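Local atomic coordinates of Tll1590 protein (Thermosynechococcus elongatus, PDB entry 6LDQ), a protein that belongs to the GT-B class of glycosyltransferases and carries a glycosyl transferase 4-like domain with a Rossmann-like fold. Residues 121-124 / 125-129; 98-101 / 102-106; 85-88 / 89-92; 153-156 / 157-161. All coordinates share one frame; numbering follows the deposited sequence.

Contact 1: residues 121-124 / 125-129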
loop_
_atom_site.group_PDB
_atom_site.type_symbol
_atom_site.label_atom_id
_atom_site.label_comp_id
_atom_site.label_asym_id
_atom_site.label_seq_id
_atom_site.Cartn_x
_atom_site.Cartn_y
_atom_site.Cartn_z
ATOM N N TRP A 121 -2.207 -8.084 4.113
ATOM C CA TRP A 121 -2.658 -9.459 4.280
ATOM C C TRP A 121 -3.285 -9.692 5.656
ATOM O O TRP A 121 -4.333 -10.339 5.767
ATOM C CB TRP A 121 -1.468 -10.392 4.059
ATOM C CG TRP A 121 -1.760 -11.806 4.290
ATOM C CD1 TRP A 121 -2.768 -12.544 3.750
ATOM C CD2 TRP A 121 -1.014 -12.685 5.128
ATOM N NE1 TRP A 121 -2.693 -13.844 4.202
ATOM C CE2 TRP A 121 -1.624 -13.954 5.052
ATOM C CE3 TRP A 121 0.108 -12.521 5.939
ATOM C CZ2 TRP A 121 -1.152 -15.050 5.764
ATOM C CZ3 TRP A 121 0.579 -13.614 6.647
ATOM C CH2 TRP A 121 -0.050 -14.862 6.548
ATOM N N GLN A 122 -2.632 -9.215 6.723
ATOM C CA GLN A 122 -3.202 -9.362 8.062
ATOM C C GLN A 122 -4.532 -8.616 8.179
ATOM O O GLN A 122 -5.504 -9.123 8.764
ATOM C CB GLN A 122 -2.210 -8.848 9.109
ATOM C CG GLN A 122 -1.079 -9.817 9.392
ATOM C CD GLN A 122 -1.578 -10.996 10.176
ATOM O OE1 GLN A 122 -2.331 -10.825 11.134
ATOM N NE2 GLN A 122 -1.186 -12.196 9.773
ATOM N N LEU A 123 -4.596 -7.413 7.622
ATOM C CA LEU A 123 -5.848 -6.659 7.679
ATOM C C LEU A 123 -6.962 -7.360 6.909
ATOM O O LEU A 123 -8.088 -7.489 7.415
ATOM C CB LEU A 123 -5.614 -5.240 7.166
ATOM C CG LEU A 123 -4.731 -4.385 8.085
ATOM C CD1 LEU A 123 -4.160 -3.168 7.379
ATOM C CD2 LEU A 123 -5.492 -3.969 9.333
ATOM N N ARG A 124 -6.661 -7.858 5.699
ATOM C CA ARG A 124 -7.688 -8.498 4.883
ATOM C C ARG A 124 -8.244 -9.747 5.552
ATOM O O ARG A 124 -9.386 -10.133 5.281
ATOM C CB ARG A 124 -7.138 -8.829 3.487
ATOM C CG ARG A 124 -8.186 -9.219 2.436
ATOM C CD ARG A 124 -9.241 -8.131 2.205
ATOM N NE ARG A 124 -10.346 -8.593 1.353
ATOM C CZ ARG A 124 -11.332 -9.395 1.762
ATOM N NH1 ARG A 124 -11.370 -9.830 3.015
ATOM N NH2 ARG A 124 -12.274 -9.778 0.919
ATOM N N GLN A 125 -7.466 -10.394 6.429
ATOM C CA GLN A 125 -8.000 -11.560 7.127
ATOM C C GLN A 125 -9.074 -11.186 8.135
ATOM O O GLN A 125 -9.865 -12.051 8.531
ATOM C CB GLN A 125 -6.891 -12.320 7.850
ATOM C CG GLN A 125 -5.864 -12.953 6.950
ATOM C CD GLN A 125 -4.764 -13.643 7.739
ATOM O OE1 GLN A 125 -5.033 -14.353 8.704
ATOM N NE2 GLN A 125 -3.515 -13.419 7.342
ATOM N N GLN A 126 -9.107 -9.928 8.573
ATOM C CA GLN A 126 -10.035 -9.479 9.603
ATOM C C GLN A 126 -11.159 -8.618 9.054
ATOM O O GLN A 126 -12.270 -8.647 9.593
ATOM C CB GLN A 126 -9.283 -8.686 10.683
ATOM C CG GLN A 126 -10.154 -8.182 11.833
ATOM C CD GLN A 126 -9.340 -7.587 12.983
ATOM O OE1 GLN A 126 -8.106 -7.569 12.955
ATOM N NE2 GLN A 126 -10.036 -7.093 14.001
ATOM N N PHE A 127 -10.899 -7.874 7.986
ATOM C CA PHE A 127 -11.842 -6.901 7.464
ATOM C C PHE A 127 -12.098 -7.145 5.985
ATOM O O PHE A 127 -11.352 -7.864 5.307
ATOM C CB PHE A 127 -11.318 -5.483 7.678
ATOM C CG PHE A 127 -10.997 -5.174 9.108
ATOM C CD1 PHE A 127 -12.012 -5.090 10.052
ATOM C CD2 PHE A 127 -9.689 -4.956 9.508
ATOM C CE1 PHE A 127 -11.728 -4.801 11.372
ATOM C CE2 PHE A 127 -9.395 -4.654 10.814
ATOM C CZ PHE A 127 -10.422 -4.575 11.758
ATOM N N ASN A 128 -13.183 -6.536 5.502
ATOM C CA ASN A 128 -13.593 -6.573 4.100
ATOM C C ASN A 128 -13.305 -5.213 3.481
ATOM O O ASN A 128 -14.028 -4.246 3.731
ATOM C CB ASN A 128 -15.079 -6.915 3.959
ATOM C CG ASN A 128 -15.385 -8.354 4.331
ATOM O OD1 ASN A 128 -14.539 -9.239 4.184
ATOM N ND2 ASN A 128 -16.594 -8.594 4.830
ATOM N N PHE A 129 -12.257 -5.146 2.669
ATOM C CA PHE A 129 -11.914 -3.944 1.930
ATOM C C PHE A 129 -11.339 -4.347 0.580
ATOM O O PHE A 129 -10.950 -5.500 0.367
ATOM C CB PHE A 129 -10.924 -3.057 2.710
ATOM C CG PHE A 129 -9.642 -3.752 3.109
ATOM C CD1 PHE A 129 -9.558 -4.450 4.299
ATOM C CD2 PHE A 129 -8.517 -3.685 2.300
ATOM C CE1 PHE A 129 -8.367 -5.103 4.679
ATOM C CE2 PHE A 129 -7.325 -4.316 2.675
ATOM C CZ PHE A 129 -7.254 -5.027 3.876
HETATM O O HOH W 1 -2.898 -14.498 10.955
#
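The indole of W121 carries the amide nitrogen of Q125 over one face, offset toward the rim, with NE2 3.0 Å from W121 CE2 and the amide plane turned 51° from the ring. The F129 ring takes R124 CD on one face in a CH-pi contact, 4.0 Å from CD to the centroid and nearly over its centre; its edge faces the L123 backbone, and L123 CB lies 3.7 Å from F129 CZ. On the F127 ring, Q126 CG sits over the centre of one face, 3.6 Å above the plane. R124 starts with CG anti to the backbone N (chi1 -167°) and bends at chi2, which lays CD on the F129 ring and sends the guanidinium along the loop toward N128. The last turns of helix 113-126 lie here, in the connection between strands 108-112 and 130-134. L123 O accepts from Q126 N and F127 N, each at 2.9 Å, with Q126 N above the carbonyl plane and F127 N almost in line with C=O. A water accepts from Q122 NE2 and donates to Q125 OE1, both at 3.1 Å. That donation sets which end of the Q125 amide is oxygen and leaves NE2 over the indole face, whereas F129 N is buried without a partner.

Contact 2: residues 98-101 / 102-106; sequences KAYH and AKYGY
Y100 and Y104 choose nearly the same first torsion, CG anti to the carbonyl carbon (chi1 -79° and -68°), and one helical turn apart their side chains lie alongside each other, pointing the same way, with Y100 CD2 3.9 Å from Y104 CE2. The same torsion brings the edge of the Y104 ring to the Y100 carbonyl, CD2 lying 3.2 Å from Y100 O. H101 instead turns its CG away from the backbone N (chi1 173°), carrying the imidazole to another side of the helix, where it meets the F127 ring. Y106 comes back from the loop to lay CE2 4.0 Å from H101 CA and its hydroxyl 3.9 Å from Y100 CB. At the end of helix 90-104, Y100 O accepts from Y104 N, 2.9 Å and almost straight, and from K103 N at 3.2 Å, well above the carbonyl plane. G105 N bonds to H101 O (3.1 Å), and G105 then leaves the helix with positive phi, a conformation that favours glycine. Y100 also packs edge-to-face on F50. The buried Y106 hydroxyl is satisfied by D48 OD2, while its ring packs on H101 and Y100, so the residue joins a polar tie at one end to apolar contact along its length.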
loop_
_atom_site.group_PDB
_atom_site.type_symbol
_atom_site.label_atom_id
_atom_site.label_comp_id
_atom_site.label_asym_id
_atom_site.label_seq_id
_atom_site.Cartn_x
_atom_site.Cartn_y
_atom_site.Cartn_z
ATOM N N LYS A 98 -4.503 0.048 12.953
ATOM C CA LYS A 98 -5.868 -0.334 13.299
ATOM C C LYS A 98 -6.583 0.738 14.120
ATOM O O LYS A 98 -7.818 0.783 14.094
ATOM C CB LYS A 98 -5.876 -1.669 14.039
ATOM C CG LYS A 98 -5.790 -2.876 13.102
ATOM C CD LYS A 98 -5.694 -4.188 13.866
ATOM C CE LYS A 98 -7.057 -4.677 14.340
ATOM N NZ LYS A 98 -7.375 -4.164 15.704
ATOM N N ALA A 99 -5.848 1.618 14.813
ATOM C CA ALA A 99 -6.501 2.746 15.477
ATOM C C ALA A 99 -7.085 3.737 14.473
ATOM O O ALA A 99 -8.127 4.344 14.746
ATOM C CB ALA A 99 -5.527 3.474 16.407
ATOM N N TYR A 100 -6.426 3.929 13.323
ATOM C CA TYR A 100 -6.985 4.782 12.270
ATOM C C TYR A 100 -8.080 4.074 11.488
ATOM O O TYR A 100 -9.120 4.678 11.186
ATOM C CB TYR A 100 -5.880 5.256 11.321
ATOM C CG TYR A 100 -5.067 6.397 11.873
ATOM C CD1 TYR A 100 -3.967 6.164 12.711
ATOM C CD2 TYR A 100 -5.393 7.711 11.571
ATOM C CE1 TYR A 100 -3.226 7.212 13.234
ATOM C CE2 TYR A 100 -4.655 8.765 12.094
ATOM C CZ TYR A 100 -3.575 8.513 12.917
ATOM O OH TYR A 100 -2.859 9.580 13.409
ATOM N N HIS A 101 -7.853 2.810 11.120
ATOM C CA HIS A 101 -8.867 2.034 10.416
ATOM C C HIS A 101 -10.122 1.845 11.263
ATOM O O HIS A 101 -11.219 1.669 10.715
ATOM C CB HIS A 101 -8.293 0.669 10.000
ATOM C CG HIS A 101 -9.311 -0.255 9.409
ATOM N ND1 HIS A 101 -9.926 -1.252 10.135
ATOM C CD2 HIS A 101 -9.830 -0.324 8.162
ATOM C CE1 HIS A 101 -10.779 -1.897 9.358
ATOM N NE2 HIS A 101 -10.744 -1.350 8.157
ATOM N N ALA A 102 -9.986 1.870 12.590
ATOM C CA ALA A 102 -11.150 1.689 13.454
ATOM C C ALA A 102 -12.135 2.846 13.333
ATOM O O ALA A 102 -13.334 2.638 13.519
ATOM C CB ALA A 102 -10.728 1.533 14.911
ATOM N N LYS A 103 -11.648 4.047 13.025
ATOM C CA LYS A 103 -12.475 5.243 12.850
ATOM C C LYS A 103 -12.796 5.525 11.386
ATOM O O LYS A 103 -13.955 5.800 11.039
ATOM C CB LYS A 103 -11.751 6.445 13.460
ATOM C CG LYS A 103 -12.592 7.664 13.738
ATOM C CD LYS A 103 -11.680 8.795 14.213
ATOM C CE LYS A 103 -12.450 10.063 14.512
ATOM N NZ LYS A 103 -11.561 11.255 14.531
ATOM N N TYR A 104 -11.788 5.473 10.508
ATOM C CA TYR A 104 -11.999 5.894 9.124
ATOM C C TYR A 104 -12.586 4.803 8.250
ATOM O O TYR A 104 -13.177 5.121 7.208
ATOM C CB TYR A 104 -10.691 6.409 8.521
ATOM C CG TYR A 104 -10.272 7.704 9.176
ATOM C CD1 TYR A 104 -10.762 8.924 8.731
ATOM C CD2 TYR A 104 -9.436 7.697 10.273
ATOM C CE1 TYR A 104 -10.402 10.107 9.357
ATOM C CE2 TYR A 104 -9.068 8.860 10.899
ATOM C CZ TYR A 104 -9.554 10.067 10.442
ATOM O OH TYR A 104 -9.163 11.215 11.085
ATOM N N GLY A 105 -12.458 3.542 8.645
ATOM C CA GLY A 105 -13.104 2.454 7.926
ATOM C C GLY A 105 -12.760 2.343 6.457
ATOM O O GLY A 105 -13.619 1.939 5.665
ATOM N N TYR A 106 -11.533 2.698 6.067
ATOM C CA TYR A 106 -11.057 2.690 4.678
ATOM C C TYR A 106 -11.604 1.550 3.824
ATOM O O TYR A 106 -11.237 0.381 4.037
ATOM C CB TYR A 106 -9.526 2.636 4.656
ATOM C CG TYR A 106 -8.860 3.710 5.489
ATOM C CD1 TYR A 106 -8.848 5.034 5.075
ATOM C CD2 TYR A 106 -8.263 3.401 6.700
ATOM C CE1 TYR A 106 -8.243 6.028 5.840
ATOM C CE2 TYR A 106 -7.652 4.380 7.476
ATOM C CZ TYR A 106 -7.638 5.688 7.046
ATOM O OH TYR A 106 -7.041 6.656 7.825
#

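Contact 3: residues 85-88 / 89-92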
loop_
_atom_site.group_PDB
_atom_site.type_symbol
_atom_site.label_atom_id
_atom_site.label_comp_id
_atom_site.label_asym_id
_atom_site.label_seq_id
_atom_site.Cartn_x
_atom_site.Cartn_y
_atom_site.Cartn_z
ATOM N N LYS A 85 15.382 -5.344 7.745
ATOM C CA LYS A 85 15.177 -5.519 9.180
ATOM C C LYS A 85 13.787 -5.074 9.624
ATOM O O LYS A 85 13.538 -4.961 10.830
ATOM C CB LYS A 85 16.237 -4.746 9.974
ATOM C CG LYS A 85 17.629 -5.359 9.940
ATOM C CD LYS A 85 17.718 -6.580 10.841
ATOM C CE LYS A 85 18.873 -7.475 10.434
ATOM N NZ LYS A 85 20.066 -7.211 11.278
ATOM N N LEU A 86 12.875 -4.804 8.687
ATOM C CA LEU A 86 11.587 -4.241 9.067
ATOM C C LEU A 86 10.552 -5.294 9.428
ATOM O O LEU A 86 9.632 -4.985 10.197
ATOM C CB LEU A 86 11.039 -3.352 7.933
ATOM C CG LEU A 86 11.559 -1.913 7.984
ATOM C CD1 LEU A 86 10.914 -1.049 6.903
ATOM C CD2 LEU A 86 11.313 -1.307 9.367
ATOM N N PHE A 87 10.669 -6.525 8.900
ATOM C CA PHE A 87 9.605 -7.516 9.081
ATOM C C PHE A 87 9.166 -7.656 10.542
ATOM O O PHE A 87 7.969 -7.805 10.829
ATOM C CB PHE A 87 10.040 -8.880 8.537
ATOM C CG PHE A 87 8.929 -9.879 8.517
ATOM C CD1 PHE A 87 7.923 -9.786 7.575
ATOM C CD2 PHE A 87 8.860 -10.877 9.469
ATOM C CE1 PHE A 87 6.879 -10.691 7.576
ATOM C CE2 PHE A 87 7.824 -11.779 9.472
ATOM C CZ PHE A 87 6.836 -11.691 8.534
ATOM N N GLU A 88 10.119 -7.624 11.488
ATOM C CA GLU A 88 9.745 -7.873 12.878
ATOM C C GLU A 88 8.991 -6.707 13.518
ATOM O O GLU A 88 8.519 -6.862 14.652
ATOM C CB GLU A 88 10.987 -8.208 13.719
ATOM C CG GLU A 88 11.828 -7.009 14.171
ATOM C CD GLU A 88 13.159 -7.427 14.797
ATOM O OE1 GLU A 88 13.325 -8.627 15.093
ATOM O OE2 GLU A 88 14.041 -6.559 14.991
ATOM N N THR A 89 8.875 -5.559 12.829
ATOM C CA THR A 89 8.185 -4.377 13.332
ATOM C C THR A 89 6.716 -4.318 12.924
ATOM O O THR A 89 5.970 -3.495 13.480
ATOM C CB THR A 89 8.870 -3.086 12.837
ATOM O OG1 THR A 89 8.523 -2.841 11.464
ATOM C CG2 THR A 89 10.378 -3.207 12.939
ATOM N N LEU A 90 6.286 -5.194 12.011
ATOM C CA LEU A 90 5.016 -5.153 11.294
ATOM C C LEU A 90 3.800 -5.428 12.183
ATOM O O LEU A 90 2.775 -4.748 12.010
ATOM C CB LEU A 90 5.055 -6.118 10.099
ATOM C CG LEU A 90 6.134 -5.765 9.064
ATOM C CD1 LEU A 90 5.910 -6.470 7.715
ATOM C CD2 LEU A 90 6.206 -4.236 8.856
ATOM N N PRO A 91 3.853 -6.376 13.136
ATOM C CA PRO A 91 2.730 -6.500 14.081
ATOM C C PRO A 91 2.434 -5.216 14.841
ATOM O O PRO A 91 1.266 -4.951 15.158
ATOM C CB PRO A 91 3.191 -7.615 15.036
ATOM C CG PRO A 91 4.081 -8.463 14.204
ATOM C CD PRO A 91 4.798 -7.507 13.276
ATOM N N LYS A 92 3.461 -4.422 15.152
ATOM C CA LYS A 92 3.231 -3.139 15.796
ATOM C C LYS A 92 2.644 -2.139 14.808
ATOM O O LYS A 92 1.773 -1.338 15.174
ATOM C CB LYS A 92 4.528 -2.601 16.401
ATOM C CG LYS A 92 5.175 -3.523 17.446
ATOM C CD LYS A 92 6.614 -3.114 17.757
ATOM C CE LYS A 92 6.927 -3.288 19.236
ATOM N NZ LYS A 92 8.380 -3.080 19.548
HETATM O O HOH W 2 6.552 -5.638 15.658
#
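L86 O is gripped twice by T89: the hydroxyl OG1 donates to it at 2.7 Å, in the carbonyl plane and on a lone pair, while T89 N approaches at 2.8 Å from above that plane. The threonine can do both because OG1 sits between the backbone N and the carbonyl carbon (chi1 77°), turned back toward the preceding turn. L86 CD2 lies 3.8 Å from the same OG1, giving the buried hydroxyl an apolar neighbour. One step on, L90 N makes a weak bond to F87 O, and the L90 side chain packs over that carbonyl, CG 3.3 Å from F87 O. The side chains of F87 and L90 cross at about a right angle and touch through CD1 of each residue at 3.9 Å. P91 brings no N-H, and its CD stands 4.0 Å from both F87 O and E88 O. A water lies between E88 O and K92 N, though its 2.5 Å distance to E88 O is doubtfully short and its bond to K92 N is weak. Around this turn, F87 meets W118 edge-to-face, and L86 and L90 both pack on L115 of helix 113-126. Successive i to i+3 bonds mark a 3-10 turn that leads into helix 90-104, on the path from strand 68-73 to strand 108-112 of the Rossmann-like domain.

Contact 4: residues 153-156 / 157-161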
loop_
_atom_site.group_PDB
_atom_site.type_symbol
_atom_site.label_atom_id
_atom_site.label_comp_id
_atom_site.label_asym_id
_atom_site.label_seq_id
_atom_site.Cartn_x
_atom_site.Cartn_y
_atom_site.Cartn_z
ATOM N N ASP A 153 14.678 -14.504 2.426
ATOM C CA ASP A 153 14.103 -14.883 1.139
ATOM C C ASP A 153 12.927 -15.824 1.343
ATOM O O ASP A 153 11.919 -15.737 0.636
ATOM C CB ASP A 153 15.160 -15.537 0.237
ATOM C CG ASP A 153 16.128 -14.532 -0.368
ATOM O OD1 ASP A 153 15.767 -13.333 -0.485
ATOM O OD2 ASP A 153 17.257 -14.938 -0.729
ATOM N N GLU A 154 13.041 -16.729 2.316
ATOM C CA GLU A 154 11.963 -17.668 2.597
ATOM C C GLU A 154 10.704 -16.934 3.021
ATOM O O GLU A 154 9.608 -17.216 2.519
ATOM C CB GLU A 154 12.400 -18.650 3.680
ATOM C CG GLU A 154 11.276 -19.392 4.385
ATOM C CD GLU A 154 11.824 -20.482 5.311
ATOM O OE1 GLU A 154 11.079 -20.988 6.178
ATOM O OE2 GLU A 154 13.016 -20.833 5.159
ATOM N N THR A 155 10.850 -15.972 3.935
ATOM C CA THR A 155 9.705 -15.175 4.362
ATOM C C THR A 155 9.124 -14.391 3.197
ATOM O O THR A 155 7.913 -14.429 2.950
ATOM C CB THR A 155 10.119 -14.231 5.493
ATOM O OG1 THR A 155 10.257 -14.992 6.692
ATOM C CG2 THR A 155 9.066 -13.140 5.704
ATOM N N ARG A 156 9.976 -13.668 2.468
ATOM C CA ARG A 156 9.474 -12.814 1.396
ATOM C C ARG A 156 8.645 -13.616 0.396
ATOM O O ARG A 156 7.527 -13.225 0.040
ATOM C CB ARG A 156 10.647 -12.107 0.715
ATOM C CG ARG A 156 10.261 -11.114 -0.377
ATOM C CD ARG A 156 11.494 -10.568 -1.062
ATOM N NE ARG A 156 12.085 -11.572 -1.941
ATOM C CZ ARG A 156 13.315 -12.059 -1.828
ATOM N NH1 ARG A 156 14.116 -11.640 -0.861
ATOM N NH2 ARG A 156 13.742 -12.977 -2.694
ATOM N N LEU A 157 9.161 -14.770 -0.038
ATOM C CA LEU A 157 8.475 -15.569 -1.047
ATOM C C LEU A 157 7.117 -16.064 -0.556
ATOM O O LEU A 157 6.133 -16.041 -1.306
ATOM C CB LEU A 157 9.362 -16.753 -1.460
ATOM C CG LEU A 157 10.230 -16.469 -2.688
ATOM C CD1 LEU A 157 9.361 -16.239 -3.937
ATOM C CD2 LEU A 157 11.175 -15.279 -2.455
ATOM N N MET A 158 7.049 -16.554 0.681
ATOM C CA MET A 158 5.776 -17.035 1.215
ATOM C C MET A 158 4.779 -15.888 1.334
ATOM O O MET A 158 3.589 -16.040 1.021
ATOM C CB MET A 158 5.983 -17.670 2.590
ATOM C CG MET A 158 6.663 -19.051 2.564
ATOM S SD MET A 158 6.992 -19.572 4.267
ATOM C CE MET A 158 5.455 -20.395 4.622
ATOM N N VAL A 159 5.254 -14.729 1.775
ATOM C CA VAL A 159 4.356 -13.583 1.927
ATOM C C VAL A 159 3.916 -13.076 0.563
ATOM O O VAL A 159 2.739 -12.759 0.346
ATOM C CB VAL A 159 5.032 -12.466 2.739
ATOM C CG1 VAL A 159 4.120 -11.214 2.765
ATOM C CG2 VAL A 159 5.370 -12.923 4.143
ATOM N N GLU A 160 4.854 -12.998 -0.384
ATOM C CA GLU A 160 4.512 -12.533 -1.721
ATOM C C GLU A 160 3.494 -13.454 -2.390
ATOM O O GLU A 160 2.607 -12.992 -3.120
ATOM C CB GLU A 160 5.788 -12.386 -2.552
ATOM C CG GLU A 160 6.724 -11.325 -1.965
ATOM C CD GLU A 160 7.817 -10.858 -2.901
ATOM O OE1 GLU A 160 8.193 -9.675 -2.809
ATOM O OE2 GLU A 160 8.325 -11.671 -3.697
ATOM N N LYS A 161 3.602 -14.762 -2.159
ATOM C CA LYS A 161 2.577 -15.677 -2.652
ATOM C C LYS A 161 1.226 -15.383 -2.000
ATOM O O LYS A 161 0.190 -15.309 -2.683
ATOM C CB LYS A 161 2.998 -17.125 -2.394
ATOM C CG LYS A 161 4.133 -17.614 -3.303
ATOM C CD LYS A 161 4.573 -19.000 -2.878
ATOM C CE LYS A 161 5.798 -19.428 -3.664
ATOM N NZ LYS A 161 6.073 -20.859 -3.433
HETATM O O HOH W 3 10.604 -11.539 -4.760
#
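Side-chain packing one turn apart, R156 on E160 and T155 on V159, lines the first modelled turns of helix 153-166, which lies against helices 113-126 and 175-185. R156 and E160 run side by side: R156 CG is 3.5 Å from E160 OE1, but the guanidinium and carboxylate planes stand 69° apart and R156 NE remains 4.2 Å from E160 OE2, beyond a salt bridge. A water lies in the gap, accepting from R156 NE at 3.2 Å and donating to E160 OE2 over a very short, doubtful 2.5 Å. With CG anti to its backbone N (chi1 -177°) and a bend at chi3, the arginine folds its tip back toward D153, where NH1 forms a salt bridge to OD1 whose modelled length is doubtfully short. L157 CD2 packs against the guanidinium, 3.5 Å from R156 NH2. T155 CG2 and V159 CG2 meet at 4.0 Å, pointing the same way, toward F87 and W118. W114 touches R156 and E160, and a bound thiocyanate ion lies about 4 Å from the E160 side chain. R156 thus pairs with D153 and probably meets E160 through water; D153 beside R156 would probably ease the like charge of R152, whose NH1 lies close to R156 NH1.

Along the chain the order is contact 3, contact 2, contact 1, contact 4, all within the glycosyl transferase 4-like range. Contacts 3 and 2 lie near the start and end of helix 90-104, their centres 20 Å apart. Contact 1 holds the last turns of the neighbouring helix 113-126, and contact 4 lies in the first modelled turns of helix 153-166. Contacts 1 and 2 touch, so the ends of two helices pack on each other; contacts 3 and 4 touch through F87 and T155. Contacts 2 and 4 are farthest apart, with centres 27 Å apart. Helix 113-126 packs against both other helices, joining them into one layer beside the central sheet of the Rossmann-like domain.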